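Local atomic coordinates of putative mandelate racemase (Zymomonas mobilis, PDB entry 2OX4), a protein that binds magnesium and probably acts as a lyase, such as a dehydratase, of the mandelate racemase branch of the enolase superfamily. Residues 72-77 / 270-275; 223-228 / 238-243; 358-363 / 368-373. All coordinates share one frame; numbering follows the deposited sequence.

Contact 1 of 3, residues 72-77 / 270-275; sequences AIWEKL and YSRWGF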
loop_
_atom_site.group_PDB
_atom_site.type_symbol
_atom_site.label_atom_id
_atom_site.label_comp_id
_atom_site.label_asym_id
_atom_site.label_seq_id
_atom_site.Cartn_x
_atom_site.Cartn_y
_atom_site.Cartn_z
ATOM N N ALA C 72 16.612 7.202 32.361
ATOM C CA ALA C 72 16.772 8.655 32.240
ATOM C C ALA C 72 18.094 9.013 31.579
ATOM O O ALA C 72 18.160 9.945 30.778
ATOM C CB ALA C 72 16.674 9.332 33.613
ATOM N N ILE C 73 19.156 8.293 31.930
ATOM C CA ILE C 73 20.449 8.595 31.339
ATOM C C ILE C 73 20.441 8.254 29.834
ATOM O O ILE C 73 20.949 9.027 29.031
ATOM C CB ILE C 73 21.616 7.887 32.069
ATOM C CG1 ILE C 73 21.774 8.436 33.506
ATOM C CG2 ILE C 73 22.923 8.072 31.276
ATOM C CD1 ILE C 73 22.609 7.519 34.422
ATOM N N TRP C 74 19.857 7.116 29.469
ATOM C CA TRP C 74 19.787 6.704 28.064
ATOM C C TRP C 74 19.045 7.786 27.295
ATOM O O TRP C 74 19.497 8.217 26.245
ATOM C CB TRP C 74 19.041 5.368 27.922
ATOM C CG TRP C 74 19.395 4.570 26.669
ATOM C CD1 TRP C 74 20.224 3.469 26.594
ATOM C CD2 TRP C 74 18.906 4.792 25.338
ATOM N NE1 TRP C 74 20.282 3.001 25.294
ATOM C CE2 TRP C 74 19.478 3.793 24.506
ATOM C CE3 TRP C 74 18.033 5.733 24.769
ATOM C CZ2 TRP C 74 19.220 3.724 23.126
ATOM C CZ3 TRP C 74 17.766 5.662 23.392
ATOM C CH2 TRP C 74 18.362 4.667 22.588
ATOM N N GLU C 75 17.922 8.247 27.840
ATOM C CA GLU C 75 17.132 9.278 27.170
ATOM C C GLU C 75 17.870 10.619 27.114
ATOM O O GLU C 75 17.752 11.339 26.132
ATOM C CB GLU C 75 15.751 9.415 27.829
ATOM C CG GLU C 75 14.783 10.426 27.153
ATOM C CD GLU C 75 14.067 9.899 25.889
ATOM O OE1 GLU C 75 14.372 8.789 25.399
ATOM O OE2 GLU C 75 13.178 10.622 25.372
ATOM N N LYS C 76 18.618 10.952 28.166
ATOM C CA LYS C 76 19.471 12.152 28.169
ATOM C C LYS C 76 20.537 12.116 27.071
ATOM O O LYS C 76 20.673 13.067 26.312
ATOM C CB LYS C 76 20.122 12.331 29.546
ATOM C CG LYS C 76 21.031 13.553 29.696
ATOM C CD LYS C 76 21.670 13.550 31.090
ATOM C CE LYS C 76 22.732 14.628 31.233
ATOM N NZ LYS C 76 23.265 14.671 32.632
ATOM N N LEU C 77 21.286 11.023 26.984
ATOM C CA LEU C 77 22.241 10.841 25.880
ATOM C C LEU C 77 21.584 10.865 24.499
ATOM O O LEU C 77 22.186 11.344 23.537
ATOM C CB LEU C 77 23.084 9.582 26.078
ATOM C CG LEU C 77 23.977 9.678 27.331
ATOM C CD1 LEU C 77 24.801 8.405 27.521
ATOM C CD2 LEU C 77 24.914 10.930 27.263
ATOM N N TYR C 270 21.244 -0.256 14.655
ATOM C CA TYR C 270 21.394 0.263 16.023
ATOM C C TYR C 270 20.083 0.822 16.536
ATOM O O TYR C 270 19.404 1.565 15.821
ATOM C CB TYR C 270 22.485 1.345 16.094
ATOM C CG TYR C 270 23.645 1.045 15.189
ATOM C CD1 TYR C 270 24.529 0.007 15.488
ATOM C CD2 TYR C 270 23.837 1.767 14.003
ATOM C CE1 TYR C 270 25.602 -0.282 14.644
ATOM C CE2 TYR C 270 24.904 1.487 13.152
ATOM C CZ TYR C 270 25.780 0.459 13.487
ATOM O OH TYR C 270 26.829 0.171 12.648
ATOM N N SER C 271 19.777 0.491 17.790
ATOM C CA SER C 271 18.557 0.932 18.501
ATOM C C SER C 271 17.253 0.346 17.952
ATOM O O SER C 271 17.219 -0.207 16.851
ATOM C CB SER C 271 18.474 2.460 18.626
ATOM O OG SER C 271 17.846 3.051 17.482
ATOM N N ARG C 272 16.192 0.478 18.749
ATOM C CA ARG C 272 14.806 0.208 18.321
ATOM C C ARG C 272 14.514 0.830 16.957
ATOM O O ARG C 272 13.899 0.184 16.094
ATOM C CB ARG C 272 13.841 0.828 19.329
ATOM C CG ARG C 272 13.565 0.030 20.609
ATOM C CD ARG C 272 12.885 0.961 21.634
ATOM N NE ARG C 272 13.837 1.917 22.198
ATOM C CZ ARG C 272 13.520 2.916 23.018
ATOM N NH1 ARG C 272 12.239 3.142 23.347
ATOM N NH2 ARG C 272 14.486 3.693 23.506
ATOM N N TRP C 273 14.958 2.082 16.776
ATOM C CA TRP C 273 14.746 2.817 15.506
ATOM C C TRP C 273 15.402 2.155 14.292
ATOM O O TRP C 273 14.844 2.177 13.195
ATOM C CB TRP C 273 15.242 4.261 15.629
ATOM C CG TRP C 273 14.387 5.109 16.556
ATOM C CD1 TRP C 273 13.370 5.941 16.182
ATOM C CD2 TRP C 273 14.474 5.198 17.989
ATOM N NE1 TRP C 273 12.814 6.539 17.288
ATOM C CE2 TRP C 273 13.479 6.114 18.409
ATOM C CE3 TRP C 273 15.304 4.606 18.958
ATOM C CZ2 TRP C 273 13.274 6.437 19.753
ATOM C CZ3 TRP C 273 15.101 4.924 20.295
ATOM C CH2 TRP C 273 14.098 5.837 20.684
ATOM N N GLY C 274 16.590 1.588 14.483
ATOM C CA GLY C 274 17.289 0.879 13.407
ATOM C C GLY C 274 16.571 -0.395 13.011
ATOM O O GLY C 274 16.418 -0.693 11.816
ATOM N N PHE C 275 16.114 -1.149 14.008
ATOM C CA PHE C 275 15.473 -2.442 13.744
ATOM C C PHE C 275 14.049 -2.344 13.222
ATOM O O PHE C 275 13.583 -3.223 12.489
ATOM C CB PHE C 275 15.590 -3.370 14.947
ATOM C CG PHE C 275 16.967 -3.943 15.094
ATOM C CD1 PHE C 275 17.343 -5.052 14.334
ATOM C CD2 PHE C 275 17.910 -3.348 15.938
ATOM C CE1 PHE C 275 18.632 -5.577 14.425
ATOM C CE2 PHE C 275 19.209 -3.875 16.036
ATOM C CZ PHE C 275 19.560 -4.995 15.281
HETATM O O HOH W 1 14.334 5.946 25.680
#

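Contact 2 of 3, residues 223-228 / 238-243; sequences VSAIQF and FFYEEI. With MG (magnesium ion), chain O.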
loop_
_atom_site.group_PDB
_atom_site.type_symbol
_atom_site.label_atom_id
_atom_site.label_comp_id
_atom_site.label_asym_id
_atom_site.label_seq_id
_atom_site.Cartn_x
_atom_site.Cartn_y
_atom_site.Cartn_z
ATOM N N VAL C 223 21.682 -8.494 -5.431
ATOM C CA VAL C 223 21.756 -9.300 -6.655
ATOM C C VAL C 223 22.709 -10.496 -6.467
ATOM O O VAL C 223 22.353 -11.655 -6.753
ATOM C CB VAL C 223 22.195 -8.424 -7.856
ATOM C CG1 VAL C 223 22.334 -9.273 -9.103
ATOM C CG2 VAL C 223 21.165 -7.278 -8.079
ATOM N N SER C 224 23.902 -10.222 -5.967
ATOM C CA SER C 224 24.839 -11.318 -5.722
ATOM C C SER C 224 24.390 -12.232 -4.583
ATOM O O SER C 224 24.612 -13.422 -4.648
ATOM C CB SER C 224 26.252 -10.799 -5.485
ATOM O OG SER C 224 26.297 -9.796 -4.491
ATOM N N ALA C 225 23.748 -11.673 -3.551
ATOM C CA ALA C 225 23.214 -12.488 -2.451
ATOM C C ALA C 225 22.190 -13.512 -2.920
ATOM O O ALA C 225 22.233 -14.669 -2.515
ATOM C CB ALA C 225 22.603 -11.606 -1.371
ATOM N N ILE C 226 21.273 -13.088 -3.788
ATOM C CA ILE C 226 20.233 -13.966 -4.316
ATOM C C ILE C 226 20.879 -15.058 -5.164
ATOM O O ILE C 226 20.526 -16.229 -5.054
ATOM C CB ILE C 226 19.199 -13.174 -5.161
ATOM C CG1 ILE C 226 18.331 -12.268 -4.263
ATOM C CG2 ILE C 226 18.320 -14.101 -6.014
ATOM C CD1 ILE C 226 17.521 -11.239 -5.074
ATOM N N GLN C 227 21.843 -14.659 -5.982
ATOM C CA GLN C 227 22.525 -15.578 -6.892
ATOM C C GLN C 227 23.245 -16.676 -6.114
ATOM O O GLN C 227 23.153 -17.862 -6.471
ATOM C CB GLN C 227 23.513 -14.800 -7.755
ATOM C CG GLN C 227 24.160 -15.632 -8.858
ATOM C CD GLN C 227 25.234 -14.867 -9.581
ATOM O OE1 GLN C 227 25.367 -13.650 -9.406
ATOM N NE2 GLN C 227 25.990 -15.561 -10.430
ATOM N N PHE C 228 23.945 -16.285 -5.058
ATOM C CA PHE C 228 24.637 -17.248 -4.211
ATOM C C PHE C 228 23.694 -18.126 -3.389
ATOM O O PHE C 228 23.942 -19.329 -3.255
ATOM C CB PHE C 228 25.665 -16.567 -3.302
ATOM C CG PHE C 228 26.598 -17.535 -2.638
ATOM C CD1 PHE C 228 27.272 -18.491 -3.400
ATOM C CD2 PHE C 228 26.790 -17.504 -1.262
ATOM C CE1 PHE C 228 28.136 -19.401 -2.792
ATOM C CE2 PHE C 228 27.658 -18.406 -0.640
ATOM C CZ PHE C 228 28.328 -19.354 -1.412
ATOM N N PHE C 238 21.563 -22.768 7.850
ATOM C CA PHE C 238 20.796 -22.478 9.055
ATOM C C PHE C 238 20.250 -21.041 8.977
ATOM O O PHE C 238 19.051 -20.810 9.120
ATOM C CB PHE C 238 21.717 -22.622 10.276
ATOM C CG PHE C 238 20.992 -22.719 11.581
ATOM C CD1 PHE C 238 20.084 -23.752 11.819
ATOM C CD2 PHE C 238 21.222 -21.785 12.579
ATOM C CE1 PHE C 238 19.420 -23.849 13.030
ATOM C CE2 PHE C 238 20.548 -21.864 13.807
ATOM C CZ PHE C 238 19.651 -22.894 14.033
ATOM N N PHE C 239 21.146 -20.092 8.743
ATOM C CA PHE C 239 20.762 -18.756 8.308
ATOM C C PHE C 239 21.890 -18.077 7.549
ATOM O O PHE C 239 23.003 -18.603 7.487
ATOM C CB PHE C 239 20.145 -17.890 9.439
ATOM C CG PHE C 239 21.013 -17.683 10.667
ATOM C CD1 PHE C 239 22.077 -16.776 10.651
ATOM C CD2 PHE C 239 20.717 -18.330 11.863
ATOM C CE1 PHE C 239 22.852 -16.546 11.797
ATOM C CE2 PHE C 239 21.497 -18.110 13.013
ATOM C CZ PHE C 239 22.567 -17.217 12.970
ATOM N N TYR C 240 21.587 -16.918 6.973
ATOM C CA TYR C 240 22.395 -16.297 5.926
ATOM C C TYR C 240 22.515 -14.844 6.353
ATOM O O TYR C 240 21.506 -14.115 6.389
ATOM C CB TYR C 240 21.605 -16.421 4.612
ATOM C CG TYR C 240 22.309 -16.069 3.307
ATOM C CD1 TYR C 240 23.695 -16.162 3.161
ATOM C CD2 TYR C 240 21.547 -15.688 2.190
ATOM C CE1 TYR C 240 24.313 -15.845 1.924
ATOM C CE2 TYR C 240 22.143 -15.373 0.972
ATOM C CZ TYR C 240 23.521 -15.455 0.845
ATOM O OH TYR C 240 24.090 -15.152 -0.366
ATOM N N GLU C 241 23.731 -14.441 6.715
ATOM C CA GLU C 241 23.970 -13.237 7.529
ATOM C C GLU C 241 24.587 -12.088 6.721
ATOM O O GLU C 241 25.532 -12.298 5.941
ATOM C CB GLU C 241 24.868 -13.567 8.741
ATOM C CG GLU C 241 25.456 -12.328 9.417
ATOM C CD GLU C 241 26.307 -12.628 10.645
ATOM O OE1 GLU C 241 26.257 -13.769 11.145
ATOM O OE2 GLU C 241 27.014 -11.701 11.119
ATOM N N GLU C 242 24.058 -10.876 6.938
ATOM C CA GLU C 242 24.587 -9.634 6.362
ATOM C C GLU C 242 24.825 -9.722 4.856
ATOM O O GLU C 242 25.956 -9.621 4.376
ATOM C CB GLU C 242 25.836 -9.158 7.101
ATOM C CG GLU C 242 25.545 -8.463 8.442
ATOM C CD GLU C 242 26.433 -7.241 8.648
ATOM O OE1 GLU C 242 27.657 -7.427 8.795
ATOM O OE2 GLU C 242 25.912 -6.100 8.661
ATOM N N ILE C 243 23.743 -9.906 4.110
ATOM C CA ILE C 243 23.865 -10.216 2.692
ATOM C C ILE C 243 23.971 -8.963 1.810
ATOM O O ILE C 243 24.216 -9.058 0.608
ATOM C CB ILE C 243 22.720 -11.109 2.234
ATOM C CG1 ILE C 243 21.386 -10.338 2.272
ATOM C CG2 ILE C 243 22.645 -12.366 3.125
ATOM C CD1 ILE C 243 20.236 -11.082 1.602
HETATM MG MG MG O . 28.855 -10.716 11.097
HETATM O O HOH W 2 28.688 -9.667 9.156
HETATM O O HOH W 3 30.986 -9.703 11.240
HETATM O O HOH W 4 29.543 -11.589 12.874
#

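Contact 3 of 3, residues 358-363 / 368-373; sequences HNYQPV and KVPELP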
loop_
_atom_site.group_PDB
_atom_site.type_symbol
_atom_site.label_atom_id
_atom_site.label_comp_id
_atom_site.label_asym_id
_atom_site.label_seq_id
_atom_site.Cartn_x
_atom_site.Cartn_y
_atom_site.Cartn_z
ATOM N N HIS C 358 38.592 -12.956 33.858
ATOM C CA HIS C 358 37.993 -14.275 33.585
ATOM C C HIS C 358 37.945 -14.567 32.098
ATOM O O HIS C 358 37.598 -13.699 31.303
ATOM C CB HIS C 358 36.578 -14.366 34.156
ATOM C CG HIS C 358 36.472 -13.911 35.574
ATOM N ND1 HIS C 358 36.967 -14.646 36.629
ATOM C CD2 HIS C 358 35.953 -12.782 36.111
ATOM C CE1 HIS C 358 36.745 -13.997 37.756
ATOM N NE2 HIS C 358 36.128 -12.865 37.472
ATOM N N ASN C 359 38.290 -15.795 31.723
ATOM C CA ASN C 359 38.189 -16.213 30.335
ATOM C C ASN C 359 37.045 -17.215 30.175
ATOM O O ASN C 359 37.255 -18.428 30.256
ATOM C CB ASN C 359 39.520 -16.815 29.870
ATOM C CG ASN C 359 39.539 -17.142 28.382
ATOM O OD1 ASN C 359 38.713 -16.655 27.600
ATOM N ND2 ASN C 359 40.498 -17.967 27.984
ATOM N N TYR C 360 35.837 -16.701 29.951
ATOM C CA TYR C 360 34.656 -17.556 29.828
ATOM C C TYR C 360 34.669 -18.232 28.473
ATOM O O TYR C 360 34.736 -17.558 27.437
ATOM C CB TYR C 360 33.362 -16.745 29.994
ATOM C CG TYR C 360 33.166 -16.204 31.382
ATOM C CD1 TYR C 360 32.769 -17.039 32.430
ATOM C CD2 TYR C 360 33.386 -14.860 31.656
ATOM C CE1 TYR C 360 32.597 -16.542 33.721
ATOM C CE2 TYR C 360 33.214 -14.357 32.935
ATOM C CZ TYR C 360 32.824 -15.196 33.964
ATOM O OH TYR C 360 32.656 -14.692 35.237
ATOM N N GLN C 361 34.632 -19.564 28.485
ATOM C CA GLN C 361 34.648 -20.360 27.253
ATOM C C GLN C 361 33.544 -21.405 27.303
ATOM O O GLN C 361 33.162 -21.852 28.385
ATOM C CB GLN C 361 36.009 -21.051 27.061
ATOM C CG GLN C 361 37.178 -20.110 26.762
ATOM C CD GLN C 361 37.084 -19.469 25.391
ATOM O OE1 GLN C 361 36.644 -20.097 24.421
ATOM N NE2 GLN C 361 37.509 -18.215 25.300
ATOM N N PRO C 362 33.008 -21.796 26.129
ATOM C CA PRO C 362 31.995 -22.837 26.126
ATOM C C PRO C 362 32.571 -24.168 26.606
ATOM O O PRO C 362 33.781 -24.389 26.505
ATOM C CB PRO C 362 31.605 -22.941 24.651
ATOM C CG PRO C 362 31.987 -21.629 24.076
ATOM C CD PRO C 362 33.269 -21.307 24.768
ATOM N N VAL C 363 31.707 -25.012 27.150
ATOM C CA VAL C 363 32.035 -26.410 27.450
ATOM C C VAL C 363 31.131 -27.326 26.629
ATOM O O VAL C 363 29.898 -27.280 26.756
ATOM C CB VAL C 363 31.835 -26.708 28.959
ATOM C CG1 VAL C 363 32.185 -28.163 29.294
ATOM C CG2 VAL C 363 32.639 -25.729 29.817
ATOM N N LYS C 368 27.282 -21.279 29.911
ATOM C CA LYS C 368 26.502 -20.860 31.078
ATOM C C LYS C 368 26.744 -19.381 31.371
ATOM O O LYS C 368 27.846 -18.874 31.167
ATOM C CB LYS C 368 26.870 -21.712 32.298
ATOM C CG LYS C 368 26.177 -23.073 32.323
ATOM C CD LYS C 368 26.718 -23.945 33.441
ATOM C CE LYS C 368 26.220 -25.377 33.312
ATOM N NZ LYS C 368 24.754 -25.484 33.546
ATOM N N VAL C 369 25.716 -18.688 31.850
ATOM C CA VAL C 369 25.875 -17.278 32.231
ATOM C C VAL C 369 26.752 -17.178 33.489
ATOM O O VAL C 369 26.656 -18.040 34.374
ATOM C CB VAL C 369 24.497 -16.596 32.449
ATOM C CG1 VAL C 369 23.805 -17.118 33.716
ATOM C CG2 VAL C 369 24.628 -15.071 32.463
ATOM N N PRO C 370 27.637 -16.155 33.564
ATOM C CA PRO C 370 28.317 -15.928 34.852
ATOM C C PRO C 370 27.333 -15.717 36.010
ATOM O O PRO C 370 26.230 -15.189 35.820
ATOM C CB PRO C 370 29.137 -14.653 34.603
ATOM C CG PRO C 370 29.360 -14.642 33.109
ATOM C CD PRO C 370 28.085 -15.202 32.529
ATOM N N GLU C 371 27.730 -16.151 37.203
ATOM C CA GLU C 371 26.872 -16.052 38.378
ATOM C C GLU C 371 27.441 -15.101 39.441
ATOM O O GLU C 371 26.886 -14.982 40.535
ATOM C CB GLU C 371 26.631 -17.443 38.982
ATOM C CG GLU C 371 25.925 -18.434 38.068
ATOM C CD GLU C 371 24.433 -18.153 37.892
ATOM O OE1 GLU C 371 23.872 -17.296 38.606
ATOM O OE2 GLU C 371 23.811 -18.809 37.031
ATOM N N LEU C 372 28.535 -14.417 39.105
ATOM C CA LEU C 372 29.164 -13.430 39.985
ATOM C C LEU C 372 28.298 -12.165 40.004
ATOM O O LEU C 372 27.433 -12.004 39.135
ATOM C CB LEU C 372 30.571 -13.098 39.468
ATOM C CG LEU C 372 31.614 -14.221 39.474
ATOM C CD1 LEU C 372 32.906 -13.762 38.789
ATOM C CD2 LEU C 372 31.893 -14.671 40.901
ATOM N N PRO C 373 28.492 -11.276 41.000
ATOM C CA PRO C 373 27.790 -9.977 40.925
ATOM C C PRO C 373 28.148 -9.176 39.665
ATOM O O PRO C 373 29.278 -9.253 39.193
ATOM C CB PRO C 373 28.268 -9.240 42.179
ATOM C CG PRO C 373 28.686 -10.341 43.133
ATOM C CD PRO C 373 29.285 -11.404 42.247
HETATM O O HOH W 5 30.437 -22.039 30.016
#

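Contact 1 of 3, residues 72-77 / 270-275
At the seam between the N-terminal capping domain and the (beta/alpha)7beta barrel, a modified TIM barrel, of this enolase-superfamily fold, W74 of helix 70-79 reaches R272 and W273 in the first turn of helix 271-280. The two backbones stay well apart, with W74 and S271 the nearest pair at 11.2 Å between CA atoms, and the gap is spanned by long side chains. With CG of W74 anti to the backbone N (chi1 -156°), the indole is carried across and the far rim of its six-membered ring makes the contact. W74 CZ3 lies 3.8 Å from R272 NH2, while W74 CH2 meets W273 CZ3 at 4.0 Å. The arginine turns its guanidinium edge to the indole, the two planes standing 64° apart; R272 CZ is 5.5 Å from the centroid of the six-membered ring, so any cation-pi attraction is at most weak. R272 is also backed by its own neighbour, since W273 CH2 sits 3.6 Å above one face of the guanidinium, toward its rim. Charge pairing lies beyond the two segments: R272 NE forms a salt bridge to E299, and R272 NH1 donates to the D305 carbonyl of a second subunit. W74 NE1 is hydrogen-bonded to the carbonyl of G295, which ties the indole to the barrel a second time. On the helix 271-280 side, S271 OG donates to Y270 O and also receives a weak bond from W273 N. E75 does not meet the arginine directly. A water joins them instead, lying in the guanidinium plane at its edge, accepting from R272 NH2 at 3.1 Å and donating to E75 OE1 at 2.9 Å.

Contact 2 of 3, residues 223-228 / 238-243
Y240, near the end of strand 237-241, and I243, in the loop beyond it, pack against A225 and F228 of helix 222-232 within a beta-alpha-beta unit of the barrel. The tight part centres on A225, whose CB lies 3.6 Å from both CB and O of I243. I243 CG2 in turn rests 3.5 Å above the Y240 ring, over its centre, covering that face. Y240 OH donates to A225 O at 2.9 Å, in the carbonyl plane and on a lone pair. That hydroxyl also lies at the edge of the F228 ring, in its plane. F228 CB comes within 3.6 Å of Y240 OH, though the two rings themselves meet more loosely, F228 CD2 being 4.4 Å from Y240 CE1. I226 and Q227 turn away from the strand on the partly exposed side of the helix.

Beyond the packed face, the end of the strand carries a polar, hydrated metal site. E241, extended beyond CG, binds magnesium through OE2 at 2.1 Å; E215, E267 and three waters complete the site, and one of these waters donates to E242 OE1. K166 forms a salt bridge with E241 OE1. Strand 237-241 runs parallel between strands 211-215 and 263-265, Y240 touching V214 and L263, while I243 also packs on L252 and A255 of helix 250-258.

Contact 3 of 3, residues 358-363 / 368-373
Y360 turns CG anti to its carbonyl carbon (chi1 -67°), and with chi2 at -75° its ring presents a face to P370. L372 takes the same first rotation and continues extended through chi2, bringing CD1 to both the phenol oxygen and H358. P370 CG stands over the Y360 ring, 3.8 Å from its centroid and 19° off the ring normal, a CH-pi contact shifted toward the hydroxyl-bearing rim, where Y360 CZ is 3.6 Å from P370 CG. P370 CB follows the ring outward, 3.6 Å from Y360 OH. The same oxygen is 3.7 Å from L372 CD1, and its hydrogen bond goes to the carbonyl of G376, farther along the chain. L372 CD1 also meets H358 NE2 at 3.6 Å, approaching the imidazole obliquely; the two side chains come from opposite directions, at the more exposed end of the contact.

Both segments belong to the irregular chain that follows the last parallel barrel strand, 341-344. They flank the short strand 366-367, which adds antiparallel to strand 126-131. P370, the buried member of the group, also packs on L329 and H330 of helix 322-333, which joins the loop to the barrel's outer helices. Replacing Y360 by an alanine removes the ring from P370 CG and is likely to leave G376 O without its hydroxyl partner and a gap beside L372 CD1.

Nearer strand 366-367 the link is thinner and carried by the backbone alone: a single water donates to Q361 O and accepts from K368 N, each at 3.2 Å.

From the N terminus, the chain first lays down helix 70-79 of the capping domain, and contact 1 closes only at 270-275, 193 residues after the end of segment 72-77. Contact 2 is nested inside that long loop: a short loop, with nine residues between its segments, brings helix 222-232 back against the strand carrying one of the magnesium ligands. Contact 3 follows in series, closing a small loop around strand 366-367 after the last parallel barrel strand. Contact 1 thus ties the capping domain to the barrel, while contacts 2 and 3 join parts of the barrel domain and lie on opposite sides of the chain's centre, their centres 33 Å apart. None of the three touches another.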